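Succinate-semialdehyde dehydrogenase (Streptococcus pyogenes MGAS1882, PDB 4OGD) oxidises succinic semialdehyde, probably to succinate, using NADP+ as its cofactor. Local coordinates at residues D111-T122 against F446-N456. Residues are numbered along the deposited sequence; the frame is centred on the assembly and turned at random.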
ATOM      1  N   ASP A 111     -24.746  14.067  -1.705  1.00 17.05           N
ATOM      2  CA  ASP A 111     -25.883  14.953  -1.450  1.00 19.28           C
ATOM      3  C   ASP A 111     -26.107  15.168   0.048  1.00 20.57           C
ATOM      4  O   ASP A 111     -27.104  15.757   0.469  1.00 24.37           O
ATOM      5  CB  ASP A 111     -27.158  14.457  -2.148  1.00 26.66           C
ATOM      6  CG  ASP A 111     -27.504  13.027  -1.804  1.00 30.94           C
ATOM      7  OD1 ASP A 111     -27.137  12.564  -0.702  1.00 34.54           O
ATOM      8  OD2 ASP A 111     -28.158  12.361  -2.637  1.00 42.74           O
ATOM      9  N   SER A 112     -25.153  14.701   0.847  1.00 18.57           N
ATOM     10  CA  SER A 112     -25.244  14.810   2.295  1.00 19.36           C
ATOM     11  C   SER A 112     -24.533  16.047   2.840  1.00 19.39           C
ATOM     12  O   SER A 112     -24.671  16.370   4.017  1.00 16.91           O
ATOM     13  CB  SER A 112     -24.625  13.579   2.938  1.00 19.16           C
ATOM     14  OG  SER A 112     -23.214  13.678   2.857  1.00 25.46           O
ATOM     15  N   GLY A 113     -23.762  16.723   1.992  1.00 16.56           N
ATOM     16  CA  GLY A 113     -23.015  17.904   2.411  1.00 14.63           C
ATOM     17  C   GLY A 113     -21.943  18.290   1.405  1.00 15.70           C
ATOM     18  O   GLY A 113     -22.059  17.977   0.220  1.00 19.17           O
ATOM     19  N   GLN A 114     -20.908  18.982   1.872  1.00 11.47           N
ATOM     20  CA  GLN A 114     -19.784  19.360   1.019  1.00 10.68           C
ATOM     21  C   GLN A 114     -18.596  18.484   1.399  1.00  9.78           C
ATOM     22  O   GLN A 114     -18.254  18.374   2.577  1.00 11.27           O
ATOM     23  CB  GLN A 114     -19.422  20.837   1.210  1.00 17.66           C
ATOM     24  CG  GLN A 114     -18.142  21.269   0.469  1.00 21.84           C
ATOM     25  CD  GLN A 114     -17.548  22.583   0.979  1.00 27.53           C
ATOM     26  OE1 GLN A 114     -16.339  22.810   0.878  1.00 26.89           O
ATOM     27  NE2 GLN A 114     -18.395  23.449   1.527  1.00 29.57           N
ATOM     28  N   ALA A 115     -17.967  17.864   0.406  1.00  9.46           N
ATOM     29  CA  ALA A 115     -16.853  16.953   0.665  1.00 11.15           C
ATOM     30  C   ALA A 115     -15.766  17.071  -0.395  1.00 10.60           C
ATOM     31  O   ALA A 115     -16.057  17.239  -1.583  1.00 10.66           O
ATOM     32  CB  ALA A 115     -17.352  15.510   0.737  1.00 10.34           C
ATOM     33  N   TYR A 116     -14.517  16.975   0.044  1.00  8.09           N
ATOM     34  CA  TYR A 116     -13.376  16.879  -0.866  1.00  9.66           C
ATOM     35  C   TYR A 116     -12.218  16.224  -0.134  1.00  9.58           C
ATOM     36  O   TYR A 116     -12.265  16.045   1.076  1.00  7.70           O
ATOM     37  CB  TYR A 116     -12.955  18.260  -1.386  1.00  9.15           C
ATOM     38  CG  TYR A 116     -12.579  19.253  -0.309  1.00  8.69           C
ATOM     39  CD1 TYR A 116     -11.250  19.454   0.046  1.00 10.49           C
ATOM     40  CD2 TYR A 116     -13.557  20.003   0.342  1.00 10.49           C
ATOM     41  CE1 TYR A 116     -10.902  20.376   1.029  1.00 11.90           C
ATOM     42  CE2 TYR A 116     -13.219  20.922   1.319  1.00 11.56           C
ATOM     43  CZ  TYR A 116     -11.896  21.105   1.659  1.00 12.28           C
ATOM     44  OH  TYR A 116     -11.568  22.023   2.635  1.00 11.14           O
ATOM     45  N   TYR A 117     -11.174  15.852  -0.857  1.00  8.59           N
ATOM     46  CA  TYR A 117      -9.968  15.458  -0.152  1.00  7.54           C
ATOM     47  C   TYR A 117      -8.741  16.147  -0.702  1.00  9.54           C
ATOM     48  O   TYR A 117      -8.643  16.410  -1.901  1.00 10.85           O
ATOM     49  CB  TYR A 117      -9.797  13.930  -0.066  1.00  8.75           C
ATOM     50  CG  TYR A 117      -9.456  13.200  -1.353  1.00  7.01           C
ATOM     51  CD1 TYR A 117      -8.134  13.059  -1.761  1.00  9.04           C
ATOM     52  CD2 TYR A 117     -10.447  12.601  -2.118  1.00  8.75           C
ATOM     53  CE1 TYR A 117      -7.811  12.368  -2.914  1.00  9.40           C
ATOM     54  CE2 TYR A 117     -10.127  11.897  -3.282  1.00 10.93           C
ATOM     55  CZ  TYR A 117      -8.802  11.798  -3.667  1.00  9.63           C
ATOM     56  OH  TYR A 117      -8.454  11.106  -4.813  1.00 13.74           O
ATOM     57  N   LEU A 118      -7.823  16.455   0.203  1.00  7.05           N
ATOM     58  CA  LEU A 118      -6.564  17.074  -0.161  1.00  7.72           C
ATOM     59  C   LEU A 118      -5.526  15.985  -0.365  1.00  7.97           C
ATOM     60  O   LEU A 118      -5.704  14.854   0.097  1.00  8.84           O
ATOM     61  CB  LEU A 118      -6.120  18.026   0.949  1.00  7.50           C
ATOM     62  CG  LEU A 118      -7.146  19.114   1.281  1.00  9.41           C
ATOM     63  CD1 LEU A 118      -6.725  19.875   2.520  1.00 13.94           C
ATOM     64  CD2 LEU A 118      -7.314  20.072   0.105  1.00 13.43           C
ATOM     65  N   LYS A 119      -4.455  16.316  -1.079  1.00  7.72           N
ATOM     66  CA  LYS A 119      -3.327  15.404  -1.208  1.00  7.98           C
ATOM     67  C   LYS A 119      -2.140  16.062  -0.546  1.00  7.40           C
ATOM     68  O   LYS A 119      -1.580  17.027  -1.063  1.00  9.67           O
ATOM     69  CB  LYS A 119      -3.046  15.080  -2.674  1.00  8.02           C
ATOM     70  CG  LYS A 119      -4.124  14.221  -3.307  1.00  9.43           C
ATOM     71  CD  LYS A 119      -3.968  14.125  -4.819  1.00 11.82           C
ATOM     72  CE  LYS A 119      -5.047  13.226  -5.401  1.00 12.56           C
ATOM     73  NZ  LYS A 119      -5.045  13.219  -6.898  1.00 12.08           N
ATOM     74  N   GLN A 120      -1.773  15.554   0.624  1.00  6.79           N
ATOM     75  CA  GLN A 120      -0.796  16.239   1.455  1.00  8.23           C
ATOM     76  C   GLN A 120       0.438  15.392   1.703  1.00  7.05           C
ATOM     77  O   GLN A 120       0.385  14.157   1.632  1.00  7.49           O
ATOM     78  CB  GLN A 120      -1.444  16.630   2.790  1.00  7.28           C
ATOM     79  CG  GLN A 120      -2.612  17.598   2.621  1.00  8.07           C
ATOM     80  CD  GLN A 120      -3.175  18.054   3.939  1.00 10.38           C
ATOM     81  OE1 GLN A 120      -3.541  17.238   4.778  1.00  9.58           O
ATOM     82  NE2 GLN A 120      -3.226  19.368   4.142  1.00 11.96           N
ATOM     83  N   SER A 121       1.555  16.054   1.986  1.00  7.19           N
ATOM     84  CA  SER A 121       2.760  15.336   2.388  1.00  7.88           C
ATOM     85  C   SER A 121       2.537  14.644   3.723  1.00  9.59           C
ATOM     86  O   SER A 121       1.636  15.011   4.489  1.00  8.69           O
ATOM     87  CB  SER A 121       3.944  16.294   2.506  1.00  8.43           C
ATOM     88  OG  SER A 121       3.684  17.264   3.511  1.00  8.51           O
ATOM     89  N   THR A 122       3.365  13.645   3.998  1.00  8.12           N
ATOM     90  CA  THR A 122       3.268  12.888   5.236  1.00  8.26           C
ATOM     91  C   THR A 122       4.527  12.917   6.091  1.00  8.18           C
ATOM     92  O   THR A 122       4.435  12.856   7.315  1.00  8.00           O
ATOM     93  CB  THR A 122       2.858  11.431   4.967  1.00  7.55           C
ATOM     94  OG1 THR A 122       3.711  10.865   3.961  1.00  8.33           O
ATOM     95  CG2 THR A 122       1.424  11.383   4.474  1.00  9.96           C
ATOM     96  N   PHE A 446       2.741   7.902  -1.118  1.00  7.19           N
ATOM     97  CA  PHE A 446       3.001   8.373   0.239  1.00  6.58           C
ATOM     98  C   PHE A 446       2.381   9.735   0.519  1.00  5.21           C
ATOM     99  O   PHE A 446       2.917  10.550   1.287  1.00  7.63           O
ATOM    100  CB  PHE A 446       4.502   8.316   0.543  1.00  6.66           C
ATOM    101  CG  PHE A 446       5.086   6.944   0.351  1.00  7.54           C
ATOM    102  CD1 PHE A 446       4.855   5.945   1.287  1.00  7.22           C
ATOM    103  CD2 PHE A 446       5.821   6.641  -0.788  1.00  7.79           C
ATOM    104  CE1 PHE A 446       5.373   4.683   1.115  1.00  7.58           C
ATOM    105  CE2 PHE A 446       6.346   5.369  -0.977  1.00 11.11           C
ATOM    106  CZ  PHE A 446       6.119   4.384  -0.025  1.00  8.38           C
ATOM    107  N   VAL A 447       1.229   9.970  -0.101  1.00  5.57           N
ATOM    108  CA  VAL A 447       0.457  11.169   0.203  1.00  8.30           C
ATOM    109  C   VAL A 447      -0.688  10.827   1.134  1.00  6.63           C
ATOM    110  O   VAL A 447      -1.230   9.714   1.103  1.00  8.95           O
ATOM    111  CB  VAL A 447      -0.099  11.873  -1.062  1.00  9.07           C
ATOM    112  CG1 VAL A 447       0.982  12.030  -2.125  1.00  6.97           C
ATOM    113  CG2 VAL A 447      -1.308  11.153  -1.603  1.00 14.02           C
ATOM    114  N   ASN A 448      -1.031  11.791   1.978  1.00  6.53           N
ATOM    115  CA  ASN A 448      -2.180  11.690   2.851  1.00  6.84           C
ATOM    116  C   ASN A 448      -3.359  12.211   2.058  1.00  7.06           C
ATOM    117  O   ASN A 448      -3.447  13.409   1.761  1.00  6.88           O
ATOM    118  CB  ASN A 448      -1.946  12.547   4.106  1.00  6.47           C
ATOM    119  CG  ASN A 448      -3.197  12.722   4.949  1.00  7.81           C
ATOM    120  OD1 ASN A 448      -4.205  12.047   4.735  1.00  6.41           O
ATOM    121  ND2 ASN A 448      -3.132  13.634   5.924  1.00  6.07           N
ATOM    122  N   GLU A 449      -4.246  11.301   1.694  1.00  5.63           N
ATOM    123  CA  GLU A 449      -5.508  11.677   1.068  1.00  5.94           C
ATOM    124  C   GLU A 449      -6.428  12.077   2.212  1.00  7.68           C
ATOM    125  O   GLU A 449      -6.987  11.235   2.910  1.00  7.26           O
ATOM    126  CB  GLU A 449      -6.058  10.522   0.229  1.00  7.07           C
ATOM    127  CG  GLU A 449      -5.191  10.243  -1.010  1.00  8.41           C
ATOM    128  CD  GLU A 449      -5.111   8.772  -1.390  1.00  9.34           C
ATOM    129  OE1 GLU A 449      -4.910   7.922  -0.496  1.00 11.00           O
ATOM    130  OE2 GLU A 449      -5.241   8.454  -2.597  1.00 14.28           O
ATOM    131  N   HIS A 450      -6.539  13.384   2.421  1.00  4.38           N
ATOM    132  CA  HIS A 450      -7.125  13.938   3.640  1.00  5.06           C
ATOM    133  C   HIS A 450      -8.532  14.437   3.354  1.00  8.32           C
ATOM    134  O   HIS A 450      -8.710  15.448   2.668  1.00  7.03           O
ATOM    135  CB  HIS A 450      -6.226  15.090   4.113  1.00  6.85           C
ATOM    136  CG  HIS A 450      -6.667  15.759   5.381  1.00  7.00           C
ATOM    137  ND1 HIS A 450      -5.881  16.700   6.013  1.00  7.91           N
ATOM    138  CD2 HIS A 450      -7.794  15.650   6.126  1.00  6.61           C
ATOM    139  CE1 HIS A 450      -6.504  17.143   7.090  1.00  7.62           C
ATOM    140  NE2 HIS A 450      -7.661  16.514   7.190  1.00  6.41           N
ATOM    141  N   LEU A 451      -9.526  13.719   3.875  1.00  7.70           N
ATOM    142  CA  LEU A 451     -10.931  14.065   3.684  1.00  6.99           C
ATOM    143  C   LEU A 451     -11.303  15.272   4.528  1.00  7.59           C
ATOM    144  O   LEU A 451     -10.970  15.327   5.710  1.00  7.33           O
ATOM    145  CB  LEU A 451     -11.825  12.889   4.098  1.00  6.79           C
ATOM    146  CG  LEU A 451     -13.321  13.170   4.237  1.00  7.18           C
ATOM    147  CD1 LEU A 451     -13.940  13.431   2.871  1.00  8.34           C
ATOM    148  CD2 LEU A 451     -14.000  11.978   4.907  1.00  6.59           C
ATOM    149  N   ILE A 452     -11.985  16.235   3.906  1.00  7.50           N
ATOM    150  CA  ILE A 452     -12.642  17.325   4.629  1.00  7.16           C
ATOM    151  C   ILE A 452     -14.134  17.248   4.340  1.00  8.46           C
ATOM    152  O   ILE A 452     -14.556  17.271   3.177  1.00 10.92           O
ATOM    153  CB  ILE A 452     -12.126  18.704   4.185  1.00 12.55           C
ATOM    154  CG1 ILE A 452     -10.600  18.723   4.160  1.00 12.01           C
ATOM    155  CG2 ILE A 452     -12.695  19.794   5.103  1.00 10.66           C
ATOM    156  CD1 ILE A 452      -9.984  18.658   5.512  1.00 15.02           C
ATOM    157  N   TYR A 453     -14.943  17.157   5.390  1.00  9.59           N
ATOM    158  CA  TYR A 453     -16.374  16.928   5.216  1.00  8.60           C
ATOM    159  C   TYR A 453     -17.212  17.899   6.033  1.00  9.42           C
ATOM    160  O   TYR A 453     -16.984  18.064   7.229  1.00  8.73           O
ATOM    161  CB  TYR A 453     -16.736  15.495   5.610  1.00  9.33           C
ATOM    162  CG  TYR A 453     -18.214  15.200   5.496  1.00  9.93           C
ATOM    163  CD1 TYR A 453     -18.835  15.167   4.258  1.00 11.05           C
ATOM    164  CD2 TYR A 453     -18.986  14.958   6.623  1.00 11.94           C
ATOM    165  CE1 TYR A 453     -20.184  14.903   4.138  1.00 13.58           C
ATOM    166  CE2 TYR A 453     -20.345  14.692   6.514  1.00 13.12           C
ATOM    167  CZ  TYR A 453     -20.935  14.662   5.268  1.00 12.21           C
ATOM    168  OH  TYR A 453     -22.286  14.401   5.150  1.00 16.13           O
ATOM    169  N   ILE A 454     -18.168  18.548   5.363  1.00  9.41           N
ATOM    170  CA  ILE A 454     -19.099  19.462   6.019  1.00 11.10           C
ATOM    171  C   ILE A 454     -20.521  18.980   5.779  1.00 10.94           C
ATOM    172  O   ILE A 454     -21.060  19.144   4.681  1.00 14.85           O
ATOM    173  CB  ILE A 454     -18.976  20.899   5.486  1.00 12.33           C
ATOM    174  CG1 ILE A 454     -17.510  21.351   5.474  1.00 13.89           C
ATOM    175  CG2 ILE A 454     -19.844  21.831   6.319  1.00 15.55           C
ATOM    176  CD1 ILE A 454     -17.299  22.795   4.986  1.00 18.31           C
ATOM    177  N   PRO A 455     -21.138  18.371   6.801  1.00 11.43           N
ATOM    178  CA  PRO A 455     -22.496  17.857   6.606  1.00 14.89           C
ATOM    179  C   PRO A 455     -23.517  18.976   6.430  1.00 15.63           C
ATOM    180  O   PRO A 455     -23.321  20.085   6.934  1.00 18.24           O
ATOM    181  CB  PRO A 455     -22.772  17.103   7.909  1.00 15.20           C
ATOM    182  CG  PRO A 455     -21.893  17.771   8.921  1.00 15.52           C
ATOM    183  CD  PRO A 455     -20.641  18.132   8.168  1.00 14.21           C
ATOM    184  N   ASN A 456     -24.588  18.685   5.704  1.00 16.36           N
ATOM    185  CA  ASN A 456     -25.720  19.601   5.633  1.00 19.24           C
ATOM    186  C   ASN A 456     -26.395  19.711   6.991  1.00 19.74           C
ATOM    187  O   ASN A 456     -26.396  18.752   7.764  1.00 20.81           O
ATOM    188  CB  ASN A 456     -26.734  19.125   4.594  1.00 20.92           C
ATOM    189  CG  ASN A 456     -26.252  19.323   3.178  1.00 22.21           C
ATOM    190  OD1 ASN A 456     -25.410  20.178   2.912  1.00 25.90           O
ATOM    191  ND2 ASN A 456     -26.789  18.532   2.257  1.00 29.49           N
TER
HETATM  192  O   HOH W   1      -5.828   9.973  -4.777  1.00 12.92           O
HETATM  193  O   HOH W   2      -0.215  14.425   6.406  1.00 11.08           O
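I452 lays its CB over one face of the Y116 ring, 3.8 Å from the ring centroid, a CH-pi contact that suits a broad ring beside a beta-branched strand residue. Both stand on the antiparallel strands 113-120 and 448-455, the arm that projects from the aldehyde dehydrogenase fold as its oligomerisation domain. The Y116 ring reaches its neighbour because CG stands between the backbone N and the carbonyl carbon (chi1 58°). Y453 instead receives its partners at the edge: A115 CB and S112 OG, the latter from just ahead of the first strand, both lie near its ring plane, the small alanine letting the tyrosine settle alongside, and S112 OG meets Y453 OH in a 2.6 Å hydrogen bond. The H450 ring is also met at its edge, where ND1 donates to Q120 OE1 at 2.7 Å, in the ring plane but above the amide carbonyl plane.

G113, with no side chain, brings its CA to 3.2 Å from I454 O, a CA-H...O contact. L451, I452 and Y453 pair in parallel with a strand of the second subunit, continuing the sheet across the interface. There H450 NE2 hydrogen-bonds to S412 OG of the second subunit and Q120 NE2 to A405 O of the second subunit, so both groups bridge the chains. On the sheet face carrying Y117 and E449, a water lies 2.9 Å from Y117 OH and donates to E449 OE2 at 2.7 Å.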